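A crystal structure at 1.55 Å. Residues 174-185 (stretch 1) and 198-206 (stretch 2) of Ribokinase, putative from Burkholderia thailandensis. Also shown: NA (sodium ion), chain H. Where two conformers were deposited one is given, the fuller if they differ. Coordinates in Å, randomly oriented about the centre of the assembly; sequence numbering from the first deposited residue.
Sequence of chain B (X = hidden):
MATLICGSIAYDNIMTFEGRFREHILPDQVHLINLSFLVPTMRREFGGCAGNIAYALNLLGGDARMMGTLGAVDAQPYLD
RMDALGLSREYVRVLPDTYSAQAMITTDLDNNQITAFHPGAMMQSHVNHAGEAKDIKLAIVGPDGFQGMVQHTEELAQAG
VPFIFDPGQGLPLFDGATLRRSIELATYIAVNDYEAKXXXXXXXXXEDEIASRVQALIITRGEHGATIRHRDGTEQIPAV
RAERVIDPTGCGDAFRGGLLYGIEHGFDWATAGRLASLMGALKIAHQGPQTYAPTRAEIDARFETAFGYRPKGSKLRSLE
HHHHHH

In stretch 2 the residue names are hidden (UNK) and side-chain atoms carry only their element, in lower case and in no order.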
# COMPACT_ATOMS: atom_id res chain seq x y z
N PHE B 174 -8.90 -16.80 -8.95
CA PHE B 174 -9.97 -17.56 -9.59
C PHE B 174 -9.98 -17.30 -11.10
O PHE B 174 -9.61 -16.22 -11.55
CB PHE B 174 -11.34 -17.17 -9.01
CG PHE B 174 -11.62 -17.79 -7.67
CD1 PHE B 174 -12.42 -18.93 -7.55
CD2 PHE B 174 -11.06 -17.25 -6.51
CE1 PHE B 174 -12.64 -19.53 -6.31
CE2 PHE B 174 -11.29 -17.83 -5.30
CZ PHE B 174 -12.10 -18.96 -5.19
N ASP B 175 -10.37 -18.30 -11.88
CA ASP B 175 -10.86 -18.03 -13.25
C ASP B 175 -12.36 -18.15 -13.28
O ASP B 175 -12.98 -18.45 -12.25
CB ASP B 175 -10.22 -18.94 -14.30
CG ASP B 175 -10.43 -20.42 -14.02
OD1 ASP B 175 -9.72 -21.23 -14.68
OD2 ASP B 175 -11.27 -20.80 -13.16
N GLY B 176 -12.94 -17.89 -14.45
CA GLY B 176 -14.38 -17.96 -14.59
C GLY B 176 -15.00 -19.30 -14.22
O GLY B 176 -16.03 -19.33 -13.54
N ALA B 177 -14.35 -20.39 -14.62
CA ALA B 177 -14.91 -21.71 -14.42
C ALA B 177 -14.96 -22.11 -12.93
O ALA B 177 -16.00 -22.57 -12.44
CB ALA B 177 -14.15 -22.76 -15.25
N THR B 178 -13.85 -21.88 -12.22
CA THR B 178 -13.79 -22.20 -10.78
C THR B 178 -14.67 -21.25 -9.98
O THR B 178 -15.28 -21.65 -8.99
CB THR B 178 -12.35 -22.18 -10.21
OG1 THR B 178 -11.74 -20.91 -10.49
CG2 THR B 178 -11.51 -23.31 -10.82
N LEU B 179 -14.77 -20.00 -10.43
CA LEU B 179 -15.64 -19.06 -9.73
C LEU B 179 -17.13 -19.40 -9.89
O LEU B 179 -17.89 -19.45 -8.89
CB LEU B 179 -15.31 -17.62 -10.15
CG LEU B 179 -16.01 -16.49 -9.40
CD1 LEU B 179 -15.77 -16.61 -7.86
CD2 LEU B 179 -15.58 -15.15 -9.90
N ARG B 180 -17.57 -19.66 -11.12
CA ARG B 180 -18.94 -20.15 -11.35
C ARG B 180 -19.25 -21.42 -10.55
O ARG B 180 -20.30 -21.52 -9.91
CB ARG B 180 -19.18 -20.42 -12.84
CG ARG B 180 -19.37 -19.16 -13.69
CD ARG B 180 -19.83 -19.54 -15.12
NE ARG B 180 -18.79 -20.30 -15.83
CZ ARG B 180 -17.79 -19.74 -16.52
NH1 ARG B 180 -16.89 -20.53 -17.10
NH2 ARG B 180 -17.67 -18.42 -16.59
N ARG B 181 -18.32 -22.38 -10.54
CA ARG B 181 -18.53 -23.62 -9.77
C ARG B 181 -18.71 -23.33 -8.27
O ARG B 181 -19.62 -23.87 -7.62
CB ARG B 181 -17.41 -24.62 -10.02
CG ARG B 181 -17.36 -25.80 -9.07
CD ARG B 181 -18.56 -26.72 -9.26
NE ARG B 181 -18.33 -27.95 -8.52
CZ ARG B 181 -19.20 -28.95 -8.45
NH1 ARG B 181 -20.36 -28.88 -9.09
NH2 ARG B 181 -18.90 -30.01 -7.72
N SER B 182 -17.86 -22.45 -7.74
CA SER B 182 -17.92 -22.13 -6.30
C SER B 182 -19.25 -21.52 -5.90
O SER B 182 -19.79 -21.86 -4.84
CB SER B 182 -16.74 -21.22 -5.94
OG SER B 182 -15.53 -21.90 -6.15
N ILE B 183 -19.77 -20.64 -6.75
CA ILE B 183 -21.06 -20.00 -6.54
C ILE B 183 -22.21 -21.00 -6.66
O ILE B 183 -23.15 -20.95 -5.84
CB ILE B 183 -21.25 -18.84 -7.53
CG1 ILE B 183 -20.26 -17.71 -7.20
CG2 ILE B 183 -22.69 -18.33 -7.51
CD1 ILE B 183 -20.06 -16.70 -8.35
N GLU B 184 -22.13 -21.91 -7.64
CA GLU B 184 -23.11 -23.01 -7.71
C GLU B 184 -23.19 -23.80 -6.37
O GLU B 184 -24.27 -24.00 -5.82
CB GLU B 184 -22.82 -23.96 -8.91
CG GLU B 184 -23.24 -23.36 -10.28
CD GLU B 184 -22.46 -23.96 -11.45
OE1 GLU B 184 -22.62 -23.47 -12.61
OE2 GLU B 184 -21.67 -24.91 -11.21
N LEU B 185 -22.05 -24.15 -5.80
CA LEU B 185 -21.99 -24.89 -4.55
C LEU B 185 -22.41 -24.08 -3.32
O LEU B 185 -22.94 -24.63 -2.36
CB LEU B 185 -20.56 -25.40 -4.32
CG LEU B 185 -19.98 -26.38 -5.35
CD1 LEU B 185 -18.53 -26.65 -5.00
CD2 LEU B 185 -20.79 -27.70 -5.47
N UNK B 198 -16.41 -7.43 -9.96
CA UNK B 198 -15.40 -8.34 -10.46
C UNK B 198 -15.96 -9.75 -10.60
O UNK B 198 -15.58 -10.47 -11.54
c UNK B 198 -13.00 -7.40 -9.83
c UNK B 198 -14.17 -8.33 -9.53
c UNK B 198 -13.43 -6.00 -10.17
c UNK B 198 -12.08 -7.41 -8.65
N UNK B 199 -16.86 -10.15 -9.70
CA UNK B 199 -17.46 -11.50 -9.82
C UNK B 199 -18.33 -11.61 -11.10
O UNK B 199 -18.24 -12.62 -11.84
c UNK B 199 -19.11 -13.17 -8.83
c UNK B 199 -17.35 -12.06 -7.35
c UNK B 199 -18.30 -11.85 -8.58
N UNK B 200 -19.16 -10.59 -11.31
CA UNK B 200 -20.01 -10.54 -12.53
C UNK B 200 -19.11 -10.57 -13.76
O UNK B 200 -19.34 -11.37 -14.68
s UNK B 200 -22.14 -9.25 -11.34
c UNK B 200 -20.79 -9.26 -12.51
N UNK B 201 -18.07 -9.74 -13.77
CA UNK B 201 -17.13 -9.72 -14.92
C UNK B 201 -16.49 -11.07 -15.19
O UNK B 201 -16.42 -11.51 -16.35
c UNK B 201 -16.54 -7.26 -14.85
o UNK B 201 -15.69 -6.37 -14.62
o UNK B 201 -17.74 -7.01 -15.15
c UNK B 201 -16.04 -8.68 -14.72
N UNK B 202 -16.03 -11.75 -14.15
CA UNK B 202 -15.26 -12.99 -14.31
C UNK B 202 -16.16 -14.18 -14.65
O UNK B 202 -15.81 -15.05 -15.45
c UNK B 202 -13.56 -14.58 -13.07
c UNK B 202 -11.19 -13.67 -12.65
c UNK B 202 -12.36 -14.52 -12.08
n UNK B 202 -10.16 -13.46 -11.58
c UNK B 202 -14.37 -13.25 -13.07
N UNK B 203 -17.33 -14.22 -14.02
CA UNK B 203 -18.26 -15.33 -14.28
C UNK B 203 -18.98 -15.16 -15.60
O UNK B 203 -19.44 -16.17 -16.19
o UNK B 203 -20.12 -14.24 -13.13
c UNK B 203 -19.35 -15.45 -13.20
c UNK B 203 -18.77 -15.84 -11.83
N UNK B 204 -19.13 -13.92 -16.05
CA UNK B 204 -20.01 -13.63 -17.19
C UNK B 204 -21.47 -13.61 -16.80
O UNK B 204 -22.35 -13.60 -17.65
N UNK B 205 -21.75 -13.63 -15.49
CA UNK B 205 -23.11 -13.58 -14.98
C UNK B 205 -23.47 -12.16 -14.54
O UNK B 205 -22.58 -11.37 -14.13
c UNK B 205 -22.52 -19.62 -12.13
c UNK B 205 -23.61 -16.58 -15.35
c UNK B 205 -22.90 -19.56 -13.45
c UNK B 205 -22.99 -17.11 -13.26
c UNK B 205 -23.30 -14.55 -13.80
c UNK B 205 -23.12 -18.30 -14.00
n UNK B 205 -23.50 -17.95 -15.28
c UNK B 205 -22.37 -18.45 -11.36
c UNK B 205 -23.28 -16.01 -14.14
c UNK B 205 -22.61 -17.19 -11.91
N UNK B 206 -24.76 -11.86 -14.61
CA UNK B 206 -25.36 -10.66 -14.07
C UNK B 206 -25.65 -10.91 -12.60
O UNK B 206 -25.61 -12.06 -12.18
c UNK B 206 -26.67 -10.37 -14.83
o UNK B 206 -27.63 -11.39 -14.55
NA NA H . -25.13 -22.01 -4.87
O HOH W 1 -27.03 -23.40 -4.11

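Position 198 carries four side-chain carbons, forked at the second, and none reaches stretch 1. The fork one carbon beyond CB identifies Leu198, an apolar residue at home in a helix.

At position 199 a single carbon bears two others, and one of these lies 3.7 Å from CD1 of Ile183. Three carbons branched at CB make Val199. Its CG1 also stands 4.2 Å from Leu179 CD2, so a short, compact side chain fills the space beside two larger aliphatic ones.

Position 200 has one carbon and then a sulfur: Cys200, whose CB points away from stretch 1. Position 201 has two carbons, the second carrying two oxygens. This is Asp201, an exposed carboxylate with no contact across the stretches.

Position 202 shows four carbons in a row ending in a nitrogen; the nitrogen is 2.8 Å from Phe174 O, and the carbons run past Leu179. This is Lys202. Its CG lies 3.8 Å from Leu179 CD2, and its ammonium donates a hydrogen bond from NZ to Phe174 O. A long aliphatic stem with a charged tip suits this path, apolar along its length and polar at its end. The backbone packs closely too: Lys202 O is 3.4 Å from Gly176 CA, and an ideal CB on Gly176 would lie only 2.8 Å from that oxygen, a clash that glycine avoids.

At position 203 one carbon carries an oxygen and a carbon, the latter 3.7 Å from Leu179 CG. This is Thr203. Its methyl CG2 faces the aliphatic side chains, while OG1 donates to Val199 O (2.8 Å) and accepts from the backbone N of position 205 (2.9 Å), satisfying the hydroxyl in a buried site.

Position 204 has no side-chain atoms and is Gly204; its positive phi of 78°, just after the helix, favours glycine.

Position 205 has one carbon followed by fused five- and six-membered rings holding eight carbons and one nitrogen; the face of the six-membered ring lies against Arg180 CG, and its edge meets Ile183 CG2. This is Trp205. Arg180 CG sits 3.6 Å from the six-membered ring centroid, in a CH-pi contact, and Ile183 CG2 is 3.9 Å from Trp205 CZ3. A broad, flat ring suits this place because its face accepts the aliphatic part of Arg180 while its edge packs against Ile183.

Position 206, one carbon then one oxygen, is Ser206. It is the N-cap of a following helix, its short side chain capping a backbone N just past the stretch.

The two helices cross at -116°, their axes 9.1 Å apart at closest approach. Leu179 and Ile183, one turn apart, pack against Val199 and Thr203. Arg180 lays its aliphatic part on Trp205 and donates from NH2 to Thr203 O (2.9 Å), joining apolar packing to a polar tie.

Stretch 2, residues 198-206: LVCDKTGWS
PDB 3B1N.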